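Kojibiose phosphorylase (PDB 6W0P) belongs to glycoside hydrolase family 65, carbohydrate-active enzymes that join an N-terminal beta-sandwich to a helical catalytic domain. Local coordinates at residues Arg15-Asn20 with Asp112-Leu117; Tyr64-Lys69 with Val79-Phe84; His347-Asn352 with Pro397-Asn402. All coordinates share one frame; numbering follows the deposited sequence. Where two conformers were deposited one is given.

Contact 1 (Arg15-Asn20 with Asp112-Leu117); sequences RIVENN and DFKRIL
Glu-18 and Arg-115 lie side by side on one face of an antiparallel strand pair, and their charged ends meet there in a salt bridge. Both chains start with CG anti to the backbone N (chi1 -172° and -155°), and their CB atoms pack 3.7 Å apart. A bend at chi3 of Arg-115 (-62°) brings NE toward Glu-18, and the guanidinium and carboxylate planes are nearly coplanar. A single oxygen, Glu-18 OE1, takes both N-H groups: NE at 2.7 Å, nearly along the C-O axis, and NH2 at 3.0 Å on the syn lone pair. Phe-113 CE1 approaches the same oxygen with the ring edge. The other oxygen, Glu-18 OE2, accepts from a water and from His-22, while Arg-115 NH1 bonds Tyr-124 and the guanidinium makes a cation-pi contact with Phe-33. Strands 15-19 and 109-118 are neighbours in the large antiparallel sheet of the N-terminal domain; Ile-16/Leu-117 and Glu-18/Arg-115 form its hydrogen-bonded pairs here. The opposite face carries Val-17, Asn-19, Lys-114 and Ile-116. There Lys-114 reaches with CE to Val-17 CG1 at 3.7 Å, its chain alongside Asn-19. Arg-15 lays NH1 3.8 Å from Ile-116 CD1, its guanidinium drawn to Glu-12 by a salt bridge. Beyond the strand end, a water donates to Asn-20 OD1 and accepts from Phe-113 N.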
loop_
_atom_site.group_PDB
_atom_site.type_symbol
_atom_site.label_atom_id
_atom_site.label_comp_id
_atom_site.label_asym_id
_atom_site.label_seq_id
_atom_site.Cartn_x
_atom_site.Cartn_y
_atom_site.Cartn_z
ATOM N N ARG A 15 -41.975 7.757 16.356
ATOM C CA ARG A 15 -41.198 6.794 17.168
ATOM C C ARG A 15 -40.660 5.660 16.292
ATOM O O ARG A 15 -41.280 5.327 15.273
ATOM C CB ARG A 15 -42.069 6.213 18.287
ATOM C CG ARG A 15 -42.921 7.243 19.015
ATOM C CD ARG A 15 -43.453 6.673 20.318
ATOM N NE ARG A 15 -44.374 5.584 20.066
ATOM C CZ ARG A 15 -44.862 4.756 20.997
ATOM N NH1 ARG A 15 -44.535 4.896 22.274
ATOM N NH2 ARG A 15 -45.714 3.811 20.631
ATOM N N ILE A 16 -39.525 5.096 16.688
ATOM C CA ILE A 16 -39.021 3.795 16.188
ATOM C C ILE A 16 -39.395 2.798 17.276
ATOM O O ILE A 16 -39.095 3.076 18.493
ATOM C CB ILE A 16 -37.509 3.843 15.909
ATOM C CG1 ILE A 16 -37.077 5.095 15.136
ATOM C CG2 ILE A 16 -37.063 2.587 15.192
ATOM C CD1 ILE A 16 -37.809 5.299 13.808
ATOM N N VAL A 17 -40.070 1.723 16.901
ATOM C CA VAL A 17 -40.521 0.679 17.857
ATOM C C VAL A 17 -40.011 -0.677 17.378
ATOM O O VAL A 17 -40.237 -1.011 16.185
ATOM C CB VAL A 17 -42.050 0.699 18.027
ATOM C CG1 VAL A 17 -42.521 -0.398 18.988
ATOM C CG2 VAL A 17 -42.498 2.053 18.529
ATOM N N GLU A 18 -39.361 -1.425 18.274
ATOM C CA GLU A 18 -39.067 -2.872 18.071
ATOM C C GLU A 18 -40.065 -3.674 18.912
ATOM O O GLU A 18 -40.069 -3.492 20.116
ATOM C CB GLU A 18 -37.619 -3.223 18.429
ATOM C CG GLU A 18 -37.231 -4.647 18.039
ATOM C CD GLU A 18 -35.885 -5.139 18.556
ATOM O OE1 GLU A 18 -35.245 -4.427 19.389
ATOM O OE2 GLU A 18 -35.454 -6.218 18.086
ATOM N N ASN A 19 -40.930 -4.442 18.264
ATOM C CA ASN A 19 -41.934 -5.335 18.902
ATOM C C ASN A 19 -41.293 -6.721 19.010
ATOM O O ASN A 19 -41.050 -7.329 17.957
ATOM C CB ASN A 19 -43.231 -5.426 18.083
ATOM C CG ASN A 19 -44.264 -4.363 18.400
ATOM O OD1 ASN A 19 -44.032 -3.483 19.229
ATOM N ND2 ASN A 19 -45.410 -4.426 17.736
ATOM N N ASN A 20 -41.011 -7.180 20.231
ATOM C CA ASN A 20 -40.216 -8.413 20.486
ATOM C C ASN A 20 -38.734 -8.123 20.212
ATOM O O ASN A 20 -38.435 -7.253 19.366
ATOM C CB ASN A 20 -40.686 -9.616 19.657
ATOM C CG ASN A 20 -42.154 -9.927 19.861
ATOM O OD1 ASN A 20 -42.657 -9.920 20.990
ATOM N ND2 ASN A 20 -42.846 -10.216 18.767
ATOM N N ASP A 112 -42.978 -10.182 26.241
ATOM C CA ASP A 112 -43.521 -8.803 26.074
ATOM C C ASP A 112 -42.379 -7.779 26.108
ATOM O O ASP A 112 -42.434 -6.864 26.937
ATOM C CB ASP A 112 -44.568 -8.492 27.144
ATOM C CG ASP A 112 -45.775 -9.403 27.074
ATOM O OD1 ASP A 112 -46.006 -9.975 25.986
ATOM O OD2 ASP A 112 -46.462 -9.553 28.115
ATOM N N PHE A 113 -41.352 -8.000 25.285
ATOM C CA PHE A 113 -40.212 -7.082 25.038
ATOM C C PHE A 113 -40.689 -6.011 24.058
ATOM O O PHE A 113 -41.314 -6.340 23.037
ATOM C CB PHE A 113 -39.029 -7.853 24.449
ATOM C CG PHE A 113 -37.799 -7.052 24.110
ATOM C CD1 PHE A 113 -37.722 -6.340 22.930
ATOM C CD2 PHE A 113 -36.684 -7.096 24.922
ATOM C CE1 PHE A 113 -36.587 -5.617 22.610
ATOM C CE2 PHE A 113 -35.548 -6.366 24.606
ATOM C CZ PHE A 113 -35.500 -5.633 23.447
ATOM N N LYS A 114 -40.393 -4.756 24.356
ATOM C CA LYS A 114 -40.695 -3.633 23.443
ATOM C C LYS A 114 -39.586 -2.600 23.639
ATOM O O LYS A 114 -39.280 -2.309 24.801
ATOM C CB LYS A 114 -42.114 -3.125 23.727
ATOM C CG LYS A 114 -42.565 -1.942 22.894
ATOM C CD LYS A 114 -44.057 -1.693 23.023
ATOM C CE LYS A 114 -44.602 -0.675 22.041
ATOM N NZ LYS A 114 -46.011 -0.973 21.667
ATOM N N ARG A 115 -38.975 -2.156 22.539
ATOM C CA ARG A 115 -37.929 -1.100 22.476
ATOM C C ARG A 115 -38.525 0.126 21.771
ATOM O O ARG A 115 -39.101 -0.054 20.677
ATOM C CB ARG A 115 -36.726 -1.627 21.691
ATOM C CG ARG A 115 -35.418 -0.952 22.047
ATOM C CD ARG A 115 -34.345 -1.097 20.988
ATOM N NE ARG A 115 -33.956 -2.476 20.743
ATOM C CZ ARG A 115 -32.790 -3.036 21.057
ATOM N NH1 ARG A 115 -31.831 -2.366 21.666
ATOM N NH2 ARG A 115 -32.583 -4.297 20.743
ATOM N N ILE A 116 -38.399 1.317 22.357
ATOM C CA ILE A 116 -38.998 2.574 21.810
ATOM C C ILE A 116 -37.960 3.693 21.796
ATOM O O ILE A 116 -37.357 3.969 22.837
ATOM C CB ILE A 116 -40.230 3.007 22.614
ATOM C CG1 ILE A 116 -41.258 1.880 22.689
ATOM C CG2 ILE A 116 -40.822 4.276 22.021
ATOM C CD1 ILE A 116 -42.389 2.132 23.663
ATOM N N LEU A 117 -37.783 4.345 20.649
ATOM C CA LEU A 117 -37.085 5.651 20.579
ATOM C C LEU A 117 -38.170 6.673 20.241
ATOM O O LEU A 117 -38.846 6.507 19.209
ATOM C CB LEU A 117 -35.963 5.576 19.544
ATOM C CG LEU A 117 -35.292 6.911 19.197
ATOM C CD1 LEU A 117 -34.552 7.473 20.389
ATOM C CD2 LEU A 117 -34.338 6.765 18.029
HETATM O O HOH W 1 -32.945 -6.216 18.143
HETATM O O HOH W 2 -41.644 -10.077 23.242
#

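Contact 2 (Tyr64-Lys69 with Val79-Phe84); sequences YEYALK and VKRTHF
Phe-84 and His-83 both hold CG between the backbone N and the carbonyl carbon (chi1 39° and 69°), and each ring meets the segment 64-69 from a different face of the strand pair. The Phe-84 ring folds back over the backbone of its partner, with Glu-65 O 3.6 Å above the ring plane and over its centre. Its far rim continues along the chain, CZ lying 3.5 Å from Tyr-66 O and CE2 3.6 Å from Ala-67 N. Glu-65 O also accepts from Phe-84 N, so the carbonyl is covered by the ring of the residue that bonds it. On the other face His-83 joins Tyr-64 and Tyr-66 in an aromatic cluster. The His-83 edge is directed at the face of Tyr-66 in an offset edge-to-face pair, centroids 6.0 Å apart, whereas Tyr-64 brings CD2 to His-83 CB at 3.8 Å. Arg-81 crosses Tyr-66 at about a right angle, its CD 3.5 Å from Tyr-66 CB, and its guanidinium goes on to a salt bridge with Asp-70. The backbones form a short antiparallel pairing: Glu-65 and Phe-84 are a hydrogen-bonded pair, and beyond them Ala-67 N donates to Thr-82 O at 3.0 Å. Strands 64-66 and 83-85 make a two-stranded sheet of their own. One side of it reaches the loop following strand 197-204, where Glu-65 OE1 accepts from Thr-206 and Thr-207; toward the catalytic domain, Tyr-64 OH meets Asn-402 and Tyr-66 OH meets Lys-404, in the loop between helices 379-388 and 410-413.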
loop_
_atom_site.group_PDB
_atom_site.type_symbol
_atom_site.label_atom_id
_atom_site.label_comp_id
_atom_site.label_asym_id
_atom_site.label_seq_id
_atom_site.Cartn_x
_atom_site.Cartn_y
_atom_site.Cartn_z
ATOM N N TYR A 64 -10.100 10.897 21.945
ATOM C CA TYR A 64 -9.474 10.070 20.895
ATOM C C TYR A 64 -8.128 9.572 21.406
ATOM O O TYR A 64 -7.574 10.170 22.373
ATOM C CB TYR A 64 -9.320 10.896 19.619
ATOM C CG TYR A 64 -8.122 11.806 19.604
ATOM C CD1 TYR A 64 -8.165 13.067 20.171
ATOM C CD2 TYR A 64 -6.934 11.395 19.024
ATOM C CE1 TYR A 64 -7.050 13.890 20.176
ATOM C CE2 TYR A 64 -5.816 12.206 19.010
ATOM C CZ TYR A 64 -5.869 13.455 19.594
ATOM O OH TYR A 64 -4.758 14.250 19.561
ATOM N N GLU A 65 -7.642 8.500 20.785
ATOM C CA GLU A 65 -6.288 7.946 21.007
ATOM C C GLU A 65 -5.655 7.619 19.654
ATOM O O GLU A 65 -6.394 7.503 18.645
ATOM C CB GLU A 65 -6.324 6.681 21.871
ATOM C CG GLU A 65 -5.815 6.904 23.278
ATOM C CD GLU A 65 -4.497 7.647 23.366
ATOM O OE1 GLU A 65 -4.390 8.537 24.223
ATOM O OE2 GLU A 65 -3.592 7.344 22.568
ATOM N N TYR A 66 -4.339 7.403 19.681
ATOM C CA TYR A 66 -3.542 6.904 18.540
ATOM C C TYR A 66 -3.498 5.374 18.564
ATOM O O TYR A 66 -3.750 4.741 19.617
ATOM C CB TYR A 66 -2.155 7.530 18.599
ATOM C CG TYR A 66 -2.101 8.982 18.212
ATOM C CD1 TYR A 66 -2.093 9.362 16.876
ATOM C CD2 TYR A 66 -2.019 9.977 19.169
ATOM C CE1 TYR A 66 -2.020 10.694 16.499
ATOM C CE2 TYR A 66 -1.931 11.315 18.810
ATOM C CZ TYR A 66 -1.937 11.676 17.472
ATOM O OH TYR A 66 -1.857 12.988 17.101
ATOM N N ALA A 67 -3.203 4.775 17.410
ATOM C CA ALA A 67 -2.846 3.346 17.320
ATOM C C ALA A 67 -1.741 3.063 18.341
ATOM O O ALA A 67 -0.867 3.916 18.512
ATOM C CB ALA A 67 -2.416 2.997 15.924
ATOM N N LEU A 68 -1.766 1.893 18.973
ATOM C CA LEU A 68 -0.823 1.514 20.067
ATOM C C LEU A 68 0.609 1.383 19.534
ATOM O O LEU A 68 1.565 1.714 20.295
ATOM C CB LEU A 68 -1.296 0.193 20.673
ATOM C CG LEU A 68 -2.609 0.279 21.444
ATOM C CD1 LEU A 68 -3.081 -1.108 21.868
ATOM C CD2 LEU A 68 -2.450 1.202 22.641
ATOM N N LYS A 69 0.737 0.887 18.299
ATOM C CA LYS A 69 2.021 0.698 17.580
ATOM C C LYS A 69 1.940 1.342 16.192
ATOM O O LYS A 69 0.897 1.193 15.522
ATOM C CB LYS A 69 2.351 -0.797 17.461
ATOM C CG LYS A 69 1.604 -1.549 16.363
ATOM C CD LYS A 69 1.577 -3.057 16.553
ATOM C CE LYS A 69 1.392 -3.819 15.253
ATOM N NZ LYS A 69 1.643 -5.271 15.429
ATOM N N VAL A 79 0.868 7.971 6.574
ATOM C CA VAL A 79 0.492 7.938 8.012
ATOM C C VAL A 79 0.995 6.635 8.639
ATOM O O VAL A 79 0.727 5.551 8.087
ATOM C CB VAL A 79 -1.014 8.169 8.202
ATOM C CG1 VAL A 79 -1.395 8.105 9.675
ATOM C CG2 VAL A 79 -1.401 9.515 7.610
ATOM N N LYS A 80 1.768 6.767 9.713
ATOM C CA LYS A 80 2.388 5.644 10.465
ATOM C C LYS A 80 1.473 5.291 11.634
ATOM O O LYS A 80 1.479 4.138 12.041
ATOM C CB LYS A 80 3.781 6.030 10.980
ATOM C CG LYS A 80 4.795 6.442 9.913
ATOM C CD LYS A 80 6.239 6.392 10.412
ATOM C CE LYS A 80 7.272 6.635 9.330
ATOM N NZ LYS A 80 8.601 6.095 9.710
ATOM N N ARG A 81 0.692 6.255 12.124
ATOM C CA ARG A 81 -0.126 6.106 13.355
ATOM C C ARG A 81 -1.483 6.818 13.181
ATOM O O ARG A 81 -1.556 8.052 13.328
ATOM C CB ARG A 81 0.742 6.586 14.522
ATOM C CG ARG A 81 0.100 6.464 15.893
ATOM C CD ARG A 81 0.959 7.149 16.946
ATOM N NE ARG A 81 2.384 6.879 16.788
ATOM C CZ ARG A 81 3.363 7.756 17.034
ATOM N NH1 ARG A 81 3.085 8.985 17.442
ATOM N NH2 ARG A 81 4.627 7.405 16.848
ATOM N N THR A 82 -2.526 6.041 12.884
ATOM C CA THR A 82 -3.917 6.529 12.745
ATOM C C THR A 82 -4.428 6.938 14.128
ATOM O O THR A 82 -3.772 6.613 15.144
ATOM C CB THR A 82 -4.814 5.477 12.077
ATOM O OG1 THR A 82 -6.005 6.145 11.650
ATOM C CG2 THR A 82 -5.148 4.313 12.993
ATOM N N HIS A 83 -5.544 7.658 14.178
ATOM C CA HIS A 83 -6.215 7.985 15.461
ATOM C C HIS A 83 -7.707 7.755 15.290
ATOM O O HIS A 83 -8.158 7.614 14.133
ATOM C CB HIS A 83 -5.847 9.390 15.939
ATOM C CG HIS A 83 -6.411 10.458 15.077
ATOM N ND1 HIS A 83 -5.779 10.892 13.937
ATOM C CD2 HIS A 83 -7.545 11.172 15.185
ATOM C CE1 HIS A 83 -6.491 11.844 13.389
ATOM N NE2 HIS A 83 -7.593 12.018 14.124
ATOM N N PHE A 84 -8.413 7.664 16.415
ATOM C CA PHE A 84 -9.834 7.233 16.475
ATOM C C PHE A 84 -10.474 7.739 17.776
ATOM O O PHE A 84 -9.761 7.833 18.795
ATOM C CB PHE A 84 -9.905 5.709 16.315
ATOM C CG PHE A 84 -8.812 4.951 17.028
ATOM C CD1 PHE A 84 -8.903 4.676 18.383
ATOM C CD2 PHE A 84 -7.686 4.518 16.344
ATOM C CE1 PHE A 84 -7.890 3.994 19.043
ATOM C CE2 PHE A 84 -6.674 3.839 17.005
ATOM C CZ PHE A 84 -6.771 3.591 18.357
#

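Contact 3 (His347-Asn352 with Pro397-Asn402); sequences HAFWDN and PVATRN
The methyl group of Ala-399 touches two rings, lying 3.6 Å from Phe-349 CE2 and 3.7 Å from His-347 ND1. The imidazole has Thr-400 N over one face, while the Phe-349 ring reaches the preceding peptide: a chi1 of -63° sets its CG 3.8 Å from Val-398 O, and its CD2 comes within 3.3 Å of that oxygen. A single antiparallel bridge sets these groups in place: Ala-348 N donates to Thr-400 O at 2.7 Å, and the return bond from Thr-400 N to Ala-348 O is weak at 3.3 Å. Farther along, a water takes the N-H of Trp-350 and donates to Val-398 O, extending the link where the backbones have diverged. In the next shell, His-347 NE2 bonds His-83 O of the N-terminal region. Thr-400 OG1 is held within its own loop by Gly-403 and Lys-404, and Arg-401 turns away to bond Thr-331 O and Asn-61 OD1. The bridge is buried where the catalytic domain meets the N-terminal region, and it joins the lead-in to helix 351-361 to the loop between helices 379-388 and 410-413, with Arg-375 of helix 365-376 against Ala-348 and Thr-400.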
loop_
_atom_site.group_PDB
_atom_site.type_symbol
_atom_site.label_atom_id
_atom_site.label_comp_id
_atom_site.label_asym_id
_atom_site.label_seq_id
_atom_site.Cartn_x
_atom_site.Cartn_y
_atom_site.Cartn_z
ATOM N N HIS A 347 -14.394 9.894 12.490
ATOM C CA HIS A 347 -13.616 10.779 11.569
ATOM C C HIS A 347 -14.557 11.679 10.757
ATOM O O HIS A 347 -15.617 11.199 10.378
ATOM C CB HIS A 347 -12.744 10.000 10.579
ATOM C CG HIS A 347 -11.531 9.388 11.185
ATOM N ND1 HIS A 347 -10.829 8.385 10.545
ATOM C CD2 HIS A 347 -10.908 9.625 12.360
ATOM C CE1 HIS A 347 -9.816 8.019 11.300
ATOM N NE2 HIS A 347 -9.848 8.772 12.433
ATOM N N ALA A 348 -14.153 12.931 10.543
ATOM C CA ALA A 348 -14.727 13.893 9.583
ATOM C C ALA A 348 -14.128 13.594 8.216
ATOM O O ALA A 348 -12.905 13.297 8.145
ATOM C CB ALA A 348 -14.414 15.318 9.981
ATOM N N PHE A 349 -14.951 13.677 7.177
ATOM C CA PHE A 349 -14.528 13.577 5.760
ATOM C C PHE A 349 -14.994 14.849 5.052
ATOM O O PHE A 349 -15.750 15.635 5.663
ATOM C CB PHE A 349 -15.083 12.297 5.130
ATOM C CG PHE A 349 -14.582 11.014 5.744
ATOM C CD1 PHE A 349 -15.073 10.561 6.959
ATOM C CD2 PHE A 349 -13.600 10.263 5.115
ATOM C CE1 PHE A 349 -14.613 9.374 7.513
ATOM C CE2 PHE A 349 -13.122 9.097 5.689
ATOM C CZ PHE A 349 -13.635 8.645 6.879
ATOM N N TRP A 350 -14.578 15.033 3.795
ATOM C CA TRP A 350 -14.973 16.190 2.947
ATOM C C TRP A 350 -16.510 16.289 2.853
ATOM O O TRP A 350 -16.977 17.412 2.561
ATOM C CB TRP A 350 -14.326 16.049 1.572
ATOM C CG TRP A 350 -15.034 15.058 0.697
ATOM C CD1 TRP A 350 -15.181 13.715 0.906
ATOM C CD2 TRP A 350 -15.687 15.355 -0.546
ATOM N NE1 TRP A 350 -15.897 13.163 -0.118
ATOM C CE2 TRP A 350 -16.233 14.147 -1.018
ATOM C CE3 TRP A 350 -15.885 16.528 -1.285
ATOM C CZ2 TRP A 350 -16.933 14.077 -2.226
ATOM C CZ3 TRP A 350 -16.581 16.459 -2.474
ATOM C CH2 TRP A 350 -17.121 15.253 -2.929
ATOM N N ASP A 351 -17.211 15.156 3.110
ATOM C CA ASP A 351 -18.695 14.994 3.203
ATOM C C ASP A 351 -19.317 16.047 4.115
ATOM O O ASP A 351 -20.451 16.472 3.820
ATOM C CB ASP A 351 -19.142 13.690 3.894
ATOM C CG ASP A 351 -18.696 12.405 3.236
ATOM O OD1 ASP A 351 -17.490 12.290 2.980
ATOM O OD2 ASP A 351 -19.581 11.543 2.965
ATOM N N ASN A 352 -18.632 16.360 5.209
ATOM C CA ASN A 352 -19.123 17.324 6.217
ATOM C C ASN A 352 -19.407 18.630 5.486
ATOM O O ASN A 352 -20.496 19.159 5.649
ATOM C CB ASN A 352 -18.145 17.509 7.382
ATOM C CG ASN A 352 -18.169 16.349 8.354
ATOM O OD1 ASN A 352 -18.788 15.328 8.090
ATOM N ND2 ASN A 352 -17.540 16.502 9.505
ATOM N N PRO A 397 -7.110 17.135 5.830
ATOM C CA PRO A 397 -7.011 15.704 5.589
ATOM C C PRO A 397 -8.279 15.042 5.034
ATOM O O PRO A 397 -9.358 15.551 5.248
ATOM C CB PRO A 397 -6.686 15.177 6.995
ATOM C CG PRO A 397 -7.421 16.147 7.921
ATOM C CD PRO A 397 -7.197 17.482 7.260
ATOM N N VAL A 398 -8.106 13.873 4.412
ATOM C CA VAL A 398 -9.194 12.967 3.943
ATOM C C VAL A 398 -10.023 12.528 5.152
ATOM O O VAL A 398 -11.265 12.663 5.131
ATOM C CB VAL A 398 -8.617 11.758 3.185
ATOM C CG1 VAL A 398 -9.683 10.726 2.887
ATOM C CG2 VAL A 398 -7.923 12.192 1.906
ATOM N N ALA A 399 -9.358 12.001 6.177
ATOM C CA ALA A 399 -10.021 11.476 7.386
ATOM C C ALA A 399 -9.284 11.972 8.626
ATOM O O ALA A 399 -8.049 11.791 8.688
ATOM C CB ALA A 399 -10.059 9.972 7.320
ATOM N N THR A 400 -10.025 12.538 9.587
ATOM C CA THR A 400 -9.449 13.077 10.844
ATOM C C THR A 400 -10.530 13.264 11.910
ATOM O O THR A 400 -11.725 13.488 11.523
ATOM C CB THR A 400 -8.729 14.400 10.560
ATOM O OG1 THR A 400 -7.868 14.672 11.659
ATOM C CG2 THR A 400 -9.672 15.567 10.352
ATOM N N ARG A 401 -10.130 13.151 13.184
ATOM C CA ARG A 401 -10.805 13.865 14.288
ATOM C C ARG A 401 -9.919 14.993 14.836
ATOM O O ARG A 401 -10.477 16.064 15.124
ATOM C CB ARG A 401 -11.263 12.920 15.401
ATOM C CG ARG A 401 -12.100 13.610 16.474
ATOM C CD ARG A 401 -13.371 14.268 15.956
ATOM N NE ARG A 401 -13.955 15.161 16.944
ATOM C CZ ARG A 401 -13.469 16.360 17.259
ATOM N NH1 ARG A 401 -12.400 16.845 16.649
ATOM N NH2 ARG A 401 -14.051 17.079 18.198
ATOM N N ASN A 402 -8.604 14.807 14.972
ATOM C CA ASN A 402 -7.757 15.790 15.711
ATOM C C ASN A 402 -7.136 16.812 14.748
ATOM O O ASN A 402 -6.482 17.737 15.252
ATOM C CB ASN A 402 -6.721 15.123 16.619
ATOM C CG ASN A 402 -5.503 14.613 15.879
ATOM O OD1 ASN A 402 -5.521 14.580 14.645
ATOM N ND2 ASN A 402 -4.471 14.193 16.620
HETATM O O HOH W 3 -11.682 15.575 6.858
HETATM O O HOH W 4 -12.565 13.391 2.833
#

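In the fold
From the N terminus, strand 15-19 pairs with strand 109-118 some ninety residues later, closing the long loop of contact 1 near one edge of the large sheet of the N-terminal domain, with only strand 10-11 beyond it. Contact 2 nests inside that loop as a pair of short antiparallel strands, yet the centres of contacts 1 and 2 lie about 38 Å apart. Contact 3 follows in series and closes a mostly helical excursion within the catalytic domain. Contacts 2 and 3 touch directly, though one belongs to the N-terminal region and the other to the catalytic domain. Besides meeting segment 347-352, His-83 probably bonds Arg-401 N through NE2 at 2.9 Å, and it therefore ties both segments of contact 3 to the N-terminal region.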